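Long-range contacts in arginyl-tRNA synthetase (Campylobacter jejuni, PDB 3FNR), which catalyses the ATP-dependent attachment of L-arginine to tRNA(Arg), releasing AMP and diphosphate, as a monomeric class I aminoacyl-tRNA synthetase: residues T72-D78 and I162-E168; P44-A50 and F293-V299. The protein carries 1 engineered substitution. All coordinates share one frame; numbering follows the deposited sequence.

Contact 1. Residues T72-D78 and I162-E168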
loop_
_atom_site.group_PDB
_atom_site.type_symbol
_atom_site.label_atom_id
_atom_site.label_comp_id
_atom_site.label_asym_id
_atom_site.label_seq_id
_atom_site.Cartn_x
_atom_site.Cartn_y
_atom_site.Cartn_z
ATOM N N THR A 72 2.659 9.751 5.123
ATOM C CA THR A 72 3.127 8.371 5.125
ATOM C C THR A 72 4.575 8.265 5.578
ATOM O O THR A 72 5.404 9.140 5.274
ATOM C CB THR A 72 2.982 7.721 3.741
ATOM O OG1 THR A 72 3.551 8.578 2.746
ATOM C CG2 THR A 72 1.518 7.513 3.428
ATOM N N GLU A 73 4.871 7.173 6.278
ATOM C CA GLU A 73 6.168 6.962 6.891
ATOM C C GLU A 73 6.539 5.477 6.925
ATOM O O GLU A 73 5.680 4.604 7.092
ATOM C CB GLU A 73 6.202 7.590 8.297
ATOM C CG GLU A 73 7.574 7.666 8.961
ATOM C CD GLU A 73 7.627 8.655 10.119
ATOM O OE1 GLU A 73 7.717 8.193 11.276
ATOM O OE2 GLU A 73 7.593 9.890 9.872
ATOM N N TYR A 74 7.827 5.209 6.744
ATOM C CA TYR A 74 8.381 3.863 6.735
ATOM C C TYR A 74 9.447 3.840 7.816
ATOM O O TYR A 74 10.311 4.718 7.862
ATOM C CB TYR A 74 8.995 3.591 5.360
ATOM C CG TYR A 74 9.581 2.213 5.094
ATOM C CD1 TYR A 74 10.728 1.762 5.764
ATOM C CD2 TYR A 74 9.046 1.396 4.097
ATOM C CE1 TYR A 74 11.282 0.510 5.494
ATOM C CE2 TYR A 74 9.600 0.144 3.811
ATOM C CZ TYR A 74 10.715 -0.286 4.512
ATOM O OH TYR A 74 11.260 -1.515 4.237
ATOM N N TYR A 75 9.380 2.834 8.677
ATOM C CA TYR A 75 10.339 2.675 9.748
ATOM C C TYR A 75 11.414 1.698 9.315
ATOM O O TYR A 75 11.113 0.543 9.001
ATOM C CB TYR A 75 9.638 2.142 10.998
ATOM C CG TYR A 75 10.523 2.036 12.213
ATOM C CD1 TYR A 75 10.871 3.172 12.942
ATOM C CD2 TYR A 75 10.998 0.802 12.649
ATOM C CE1 TYR A 75 11.674 3.084 14.065
ATOM C CE2 TYR A 75 11.813 0.704 13.768
ATOM C CZ TYR A 75 12.142 1.848 14.475
ATOM O OH TYR A 75 12.929 1.760 15.605
ATOM N N VAL A 76 12.660 2.168 9.317
ATOM C CA VAL A 76 13.817 1.359 8.926
ATOM C C VAL A 76 14.479 0.743 10.159
ATOM O O VAL A 76 15.060 1.453 10.967
ATOM C CB VAL A 76 14.862 2.202 8.140
ATOM C CG1 VAL A 76 15.870 1.308 7.478
ATOM C CG2 VAL A 76 14.190 3.093 7.094
ATOM N N ASN A 77 14.381 -0.574 10.304
ATOM C CA ASN A 77 15.012 -1.284 11.415
ATOM C C ASN A 77 16.498 -1.449 11.140
ATOM O O ASN A 77 16.960 -2.551 10.847
ATOM C CB ASN A 77 14.382 -2.668 11.623
ATOM C CG ASN A 77 13.012 -2.608 12.282
ATOM O OD1 ASN A 77 12.901 -2.387 13.487
ATOM N ND2 ASN A 77 11.960 -2.841 11.495
ATOM N N ASP A 78 17.244 -0.353 11.237
ATOM C CA ASP A 78 18.625 -0.340 10.763
ATOM C C ASP A 78 19.682 -0.287 11.866
ATOM O O ASP A 78 20.780 0.236 11.656
ATOM C CB ASP A 78 18.833 0.778 9.737
ATOM C CG ASP A 78 18.765 2.174 10.341
ATOM O OD1 ASP A 78 19.242 3.110 9.669
ATOM O OD2 ASP A 78 18.248 2.354 11.468
ATOM N N ILE A 162 6.640 6.330 -0.574
ATOM C CA ILE A 162 6.384 6.698 0.823
ATOM C C ILE A 162 7.141 7.998 1.145
ATOM O O ILE A 162 8.281 8.181 0.725
ATOM C CB ILE A 162 6.729 5.523 1.773
ATOM C CG1 ILE A 162 5.769 4.347 1.516
ATOM C CG2 ILE A 162 6.663 5.938 3.245
ATOM C CD1 ILE A 162 6.039 3.109 2.352
ATOM N N ASP A 163 6.487 8.913 1.856
ATOM C CA ASP A 163 6.984 10.282 1.992
ATOM C C ASP A 163 8.100 10.510 3.021
ATOM O O ASP A 163 8.764 11.550 2.999
ATOM C CB ASP A 163 5.812 11.239 2.228
ATOM C CG ASP A 163 4.962 11.445 0.975
ATOM O OD1 ASP A 163 5.277 10.842 -0.073
ATOM O OD2 ASP A 163 3.983 12.214 1.031
ATOM N N SER A 164 8.316 9.542 3.906
ATOM C CA SER A 164 9.337 9.680 4.941
ATOM C C SER A 164 9.868 8.328 5.375
ATOM O O SER A 164 9.102 7.456 5.768
ATOM C CB SER A 164 8.788 10.444 6.158
ATOM O OG SER A 164 9.816 10.709 7.103
ATOM N N TYR A 165 11.183 8.160 5.307
ATOM C CA TYR A 165 11.840 6.968 5.836
ATOM C C TYR A 165 12.594 7.368 7.105
ATOM O O TYR A 165 13.402 8.305 7.079
ATOM C CB TYR A 165 12.783 6.358 4.782
ATOM C CG TYR A 165 12.049 5.710 3.612
ATOM C CD1 TYR A 165 11.429 6.486 2.623
ATOM C CD2 TYR A 165 11.962 4.322 3.502
ATOM C CE1 TYR A 165 10.735 5.892 1.562
ATOM C CE2 TYR A 165 11.281 3.720 2.437
ATOM C CZ TYR A 165 10.671 4.510 1.475
ATOM O OH TYR A 165 10.001 3.917 0.424
ATOM N N VAL A 166 12.319 6.680 8.212
ATOM C CA VAL A 166 12.942 7.018 9.502
ATOM C C VAL A 166 13.816 5.888 10.041
ATOM O O VAL A 166 13.485 4.718 9.899
ATOM C CB VAL A 166 11.904 7.447 10.591
ATOM C CG1 VAL A 166 11.297 8.735 10.251
ATOM C CG2 VAL A 166 10.815 6.411 10.771
ATOM N N SER A 167 14.919 6.256 10.683
ATOM C CA SER A 167 15.892 5.289 11.172
ATOM C C SER A 167 15.680 4.933 12.643
ATOM O O SER A 167 15.442 5.808 13.470
ATOM C CB SER A 167 17.311 5.824 10.957
ATOM O OG SER A 167 18.277 4.976 11.556
ATOM N N GLU A 168 15.769 3.640 12.940
ATOM C CA GLU A 168 15.796 3.109 14.303
ATOM C C GLU A 168 16.936 3.740 15.113
ATOM O O GLU A 168 16.752 4.110 16.278
ATOM C CB GLU A 168 15.952 1.580 14.255
ATOM C CG GLU A 168 16.091 0.877 15.612
ATOM C CD GLU A 168 16.101 -0.645 15.509
ATOM O OE1 GLU A 168 15.730 -1.311 16.505
ATOM O OE2 GLU A 168 16.477 -1.184 14.441
#
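Tyr-74 places CG trans to its backbone N (chi1 -177°), whereas Tyr-165 turns its CG back beside the N (chi1 -70°), and these two choices lay the rings over each other. They form an offset stack with planes 30° apart and centroids separated by 4.9 Å. The overlap is partial: Tyr-165 CE2 sits above the rim of the Tyr-74 ring, 3.5 Å from Tyr-74 CG, and Tyr-74 CB makes a CH-pi contact over the Tyr-165 face. Ile-162 CD1 closes the Tyr-74 ring at its edge, near the ring plane. The Tyr-74 hydroxyl continues past the stack to a hydrogen bond with Ala-39 O.

The backbones beneath are paired in parallel, with four bonds alternating along them. Tyr-74 N donates to Ser-164 O and Tyr-74 O accepts from Val-166 N, each at 2.8 Å; Val-76 N likewise donates to Val-166 O, and Val-76 O accepts from Glu-168 N. Thr-72 OG1 adds a side-chain acceptor for Asp-163 N at 3.1 Å. At the C-terminal end of the pair, Ser-167 OG, on the last residue of its strand, donates to the syn lone pair of Asp-78 OD2 at 2.6 Å, linking the two segments just past the last bridge.

On the sheet face of Tyr-75 and Val-166, Val-166 CG2 reaches Tyr-75 CD1 at 3.9 Å, while the Tyr-75 hydroxyl lies against Glu-168 CB and CG. The Glu-73 carboxylate passes the Val-166 methyls, fixed by Tyr-226 and a salt bridge to Arg-233. Helix 136-157 packs on the opposite face, touching Tyr-74, Val-76 and Tyr-165. Two neighbouring parallel strands whose connection is helical and contains no other strand make a beta-alpha-beta crossover, here in the Rossmann-type catalytic domain of a class I synthetase.

Contact 2. Residues P44-A50 and F293-V299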
loop_
_atom_site.group_PDB
_atom_site.type_symbol
_atom_site.label_atom_id
_atom_site.label_comp_id
_atom_site.label_asym_id
_atom_site.label_seq_id
_atom_site.Cartn_x
_atom_site.Cartn_y
_atom_site.Cartn_z
ATOM N N PRO A 44 14.950 -7.734 -0.733
ATOM C CA PRO A 44 13.804 -7.223 -1.487
ATOM C C PRO A 44 12.501 -7.607 -0.789
ATOM O O PRO A 44 12.482 -8.557 0.005
ATOM C CB PRO A 44 13.914 -7.944 -2.834
ATOM C CG PRO A 44 14.677 -9.199 -2.534
ATOM C CD PRO A 44 15.635 -8.832 -1.440
ATOM N N LEU A 45 11.434 -6.866 -1.079
ATOM C CA LEU A 45 10.130 -7.110 -0.466
ATOM C C LEU A 45 9.575 -8.486 -0.816
ATOM O O LEU A 45 9.605 -8.911 -1.969
ATOM C CB LEU A 45 9.135 -6.018 -0.863
ATOM C CG LEU A 45 9.454 -4.601 -0.387
ATOM C CD1 LEU A 45 8.346 -3.643 -0.765
ATOM C CD2 LEU A 45 9.677 -4.581 1.112
ATOM N N HIS A 46 9.103 -9.192 0.201
ATOM C CA HIS A 46 8.429 -10.456 -0.011
ATOM C C HIS A 46 6.999 -10.164 -0.451
ATOM O O HIS A 46 6.523 -9.030 -0.323
ATOM C CB HIS A 46 8.460 -11.294 1.262
ATOM C CG HIS A 46 9.840 -11.685 1.694
ATOM N ND1 HIS A 46 10.156 -11.971 3.006
ATOM C CD2 HIS A 46 10.989 -11.829 0.991
ATOM C CE1 HIS A 46 11.437 -12.281 3.090
ATOM N NE2 HIS A 46 11.966 -12.201 1.882
ATOM N N ILE A 47 6.324 -11.180 -0.980
ATOM C CA ILE A 47 4.956 -11.030 -1.468
ATOM C C ILE A 47 3.960 -10.748 -0.332
ATOM O O ILE A 47 2.971 -10.056 -0.543
ATOM C CB ILE A 47 4.526 -12.232 -2.379
ATOM C CG1 ILE A 47 3.244 -11.921 -3.164
ATOM C CG2 ILE A 47 4.394 -13.527 -1.587
ATOM C CD1 ILE A 47 3.294 -10.638 -3.993
ATOM N N GLY A 48 4.262 -11.231 0.877
ATOM C CA GLY A 48 3.428 -10.986 2.055
ATOM C C GLY A 48 3.331 -9.532 2.489
ATOM O O GLY A 48 2.455 -9.174 3.277
ATOM N N HIS A 49 4.232 -8.695 1.977
ATOM C CA HIS A 49 4.186 -7.251 2.209
ATOM C C HIS A 49 3.241 -6.531 1.245
ATOM O O HIS A 49 2.911 -5.360 1.457
ATOM C CB HIS A 49 5.586 -6.637 2.070
ATOM C CG HIS A 49 6.520 -6.986 3.188
ATOM N ND1 HIS A 49 7.644 -7.762 3.005
ATOM C CD2 HIS A 49 6.492 -6.669 4.504
ATOM C CE1 HIS A 49 8.267 -7.909 4.160
ATOM N NE2 HIS A 49 7.588 -7.257 5.086
ATOM N N ALA A 50 2.810 -7.230 0.195
ATOM C CA ALA A 50 2.114 -6.591 -0.922
ATOM C C ALA A 50 0.739 -6.032 -0.563
ATOM O O ALA A 50 0.423 -4.898 -0.943
ATOM C CB ALA A 50 2.034 -7.527 -2.128
ATOM N N PHE A 293 11.958 -17.429 -0.634
ATOM C CA PHE A 293 10.757 -16.610 -0.487
ATOM C C PHE A 293 10.270 -16.121 -1.850
ATOM O O PHE A 293 11.072 -15.912 -2.760
ATOM C CB PHE A 293 11.046 -15.395 0.400
ATOM C CG PHE A 293 11.514 -15.742 1.784
ATOM C CD1 PHE A 293 10.600 -16.080 2.778
ATOM C CD2 PHE A 293 12.871 -15.712 2.100
ATOM C CE1 PHE A 293 11.030 -16.398 4.068
ATOM C CE2 PHE A 293 13.315 -16.026 3.385
ATOM C CZ PHE A 293 12.391 -16.371 4.372
ATOM N N ILE A 294 8.960 -15.936 -1.990
ATOM C CA ILE A 294 8.412 -15.320 -3.196
ATOM C C ILE A 294 8.508 -13.799 -3.057
ATOM O O ILE A 294 8.089 -13.225 -2.052
ATOM C CB ILE A 294 6.955 -15.769 -3.489
ATOM C CG1 ILE A 294 6.878 -17.291 -3.641
ATOM C CG2 ILE A 294 6.411 -15.087 -4.747
ATOM C CD1 ILE A 294 5.510 -17.881 -3.314
ATOM N N LEU A 295 9.070 -13.166 -4.079
ATOM C CA LEU A 295 9.346 -11.740 -4.075
ATOM C C LEU A 295 8.192 -10.973 -4.702
ATOM O O LEU A 295 7.635 -11.407 -5.710
ATOM C CB LEU A 295 10.616 -11.462 -4.890
ATOM C CG LEU A 295 12.039 -11.517 -4.314
ATOM C CD1 LEU A 295 12.374 -12.828 -3.622
ATOM C CD2 LEU A 295 13.053 -11.234 -5.429
ATOM N N MET A 296 7.850 -9.828 -4.111
ATOM C CA MET A 296 6.866 -8.896 -4.673
ATOM C C MET A 296 7.241 -8.544 -6.114
ATOM O O MET A 296 6.384 -8.512 -6.999
ATOM C CB MET A 296 6.780 -7.636 -3.797
ATOM C CG MET A 296 5.745 -6.603 -4.225
ATOM S SD MET A 296 5.660 -5.203 -3.092
ATOM C CE MET A 296 5.508 -3.868 -4.230
ATOM N N SER A 297 8.540 -8.329 -6.316
ATOM C CA SER A 297 9.174 -8.046 -7.596
ATOM C C SER A 297 8.894 -9.093 -8.671
ATOM O O SER A 297 8.622 -8.743 -9.820
ATOM C CB SER A 297 10.686 -7.982 -7.380
ATOM O OG SER A 297 11.256 -6.934 -8.129
ATOM N N ASP A 298 8.986 -10.367 -8.293
ATOM C CA ASP A 298 8.769 -11.476 -9.215
ATOM C C ASP A 298 7.322 -11.520 -9.699
ATOM O O ASP A 298 7.065 -11.752 -10.882
ATOM C CB ASP A 298 9.137 -12.807 -8.552
ATOM C CG ASP A 298 10.645 -13.001 -8.405
ATOM O OD1 ASP A 298 11.044 -13.901 -7.634
ATOM O OD2 ASP A 298 11.429 -12.269 -9.052
ATOM N N VAL A 299 6.394 -11.287 -8.774
ATOM C CA VAL A 299 4.965 -11.257 -9.077
ATOM C C VAL A 299 4.612 -10.082 -9.997
ATOM O O VAL A 299 3.882 -10.264 -10.972
ATOM C CB VAL A 299 4.124 -11.277 -7.773
ATOM C CG1 VAL A 299 2.644 -11.037 -8.049
ATOM C CG2 VAL A 299 4.324 -12.615 -7.033
HETATM O O HOH W 1 10.347 -7.944 -4.052
#
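His-46 and Ile-47 belong to the HIGH signature of class I synthetases, and both meet the segment that leads into and begins helix 296-303. The His-46 imidazole and the Phe-293 ring form an offset stack, centroids 4.3 Å apart and planes 18° from parallel. Each side chain has its CG beside the backbone N (chi1 -63° and -59°), and from there Phe-293 CB as well as its ring lies over the imidazole face, CB 3.8 Å from the centroid.

Two backbone bonds lock the register: Met-296 N donates to Leu-45 O and Ile-47 N to Ile-294 O, each 2.9 Å. Both donors are tilted out of the carbonyl plane. The pair amounts to a single bridge, His-46 with Leu-295.

Ile-47 splits its branches. CG1 points away from the backbone N, carrying CD1 to Val-299 CG2 at 3.8 Å, whereas CG2 lies alongside Ile-294 CB. Both Ile-47 and Val-299 also touch Leu-277 of strand 267-279. Met-296 runs extended to its sulfur and bends only at the last torsion; beside the parallel-running Leu-45 side chain, its SD rests 3.9 Å from Leu-45 CD1.

Overall arrangement
Contact 1 is nested along the chain inside the loop that contact 2 closes, and both fall in the catalytic domain. Their centres are about 19 Å apart and their nearest atoms about 5 Å, so they do not touch directly. Helix 136-157 joins them: Leu-155 meets both Tyr-165 of contact 1 and Leu-45 of contact 2. The 'HIGH' region is the second connection, since Ala-39, Asn-40 and Pro-41 at its start contact residues of 72-78 while its later residues supply most of one side of contact 2. Segment 293-299 closely follows a KMSK-type sequence, the other class I signature, which is partly unmodelled; contact 2 is therefore consistent with a place beside the ATP site.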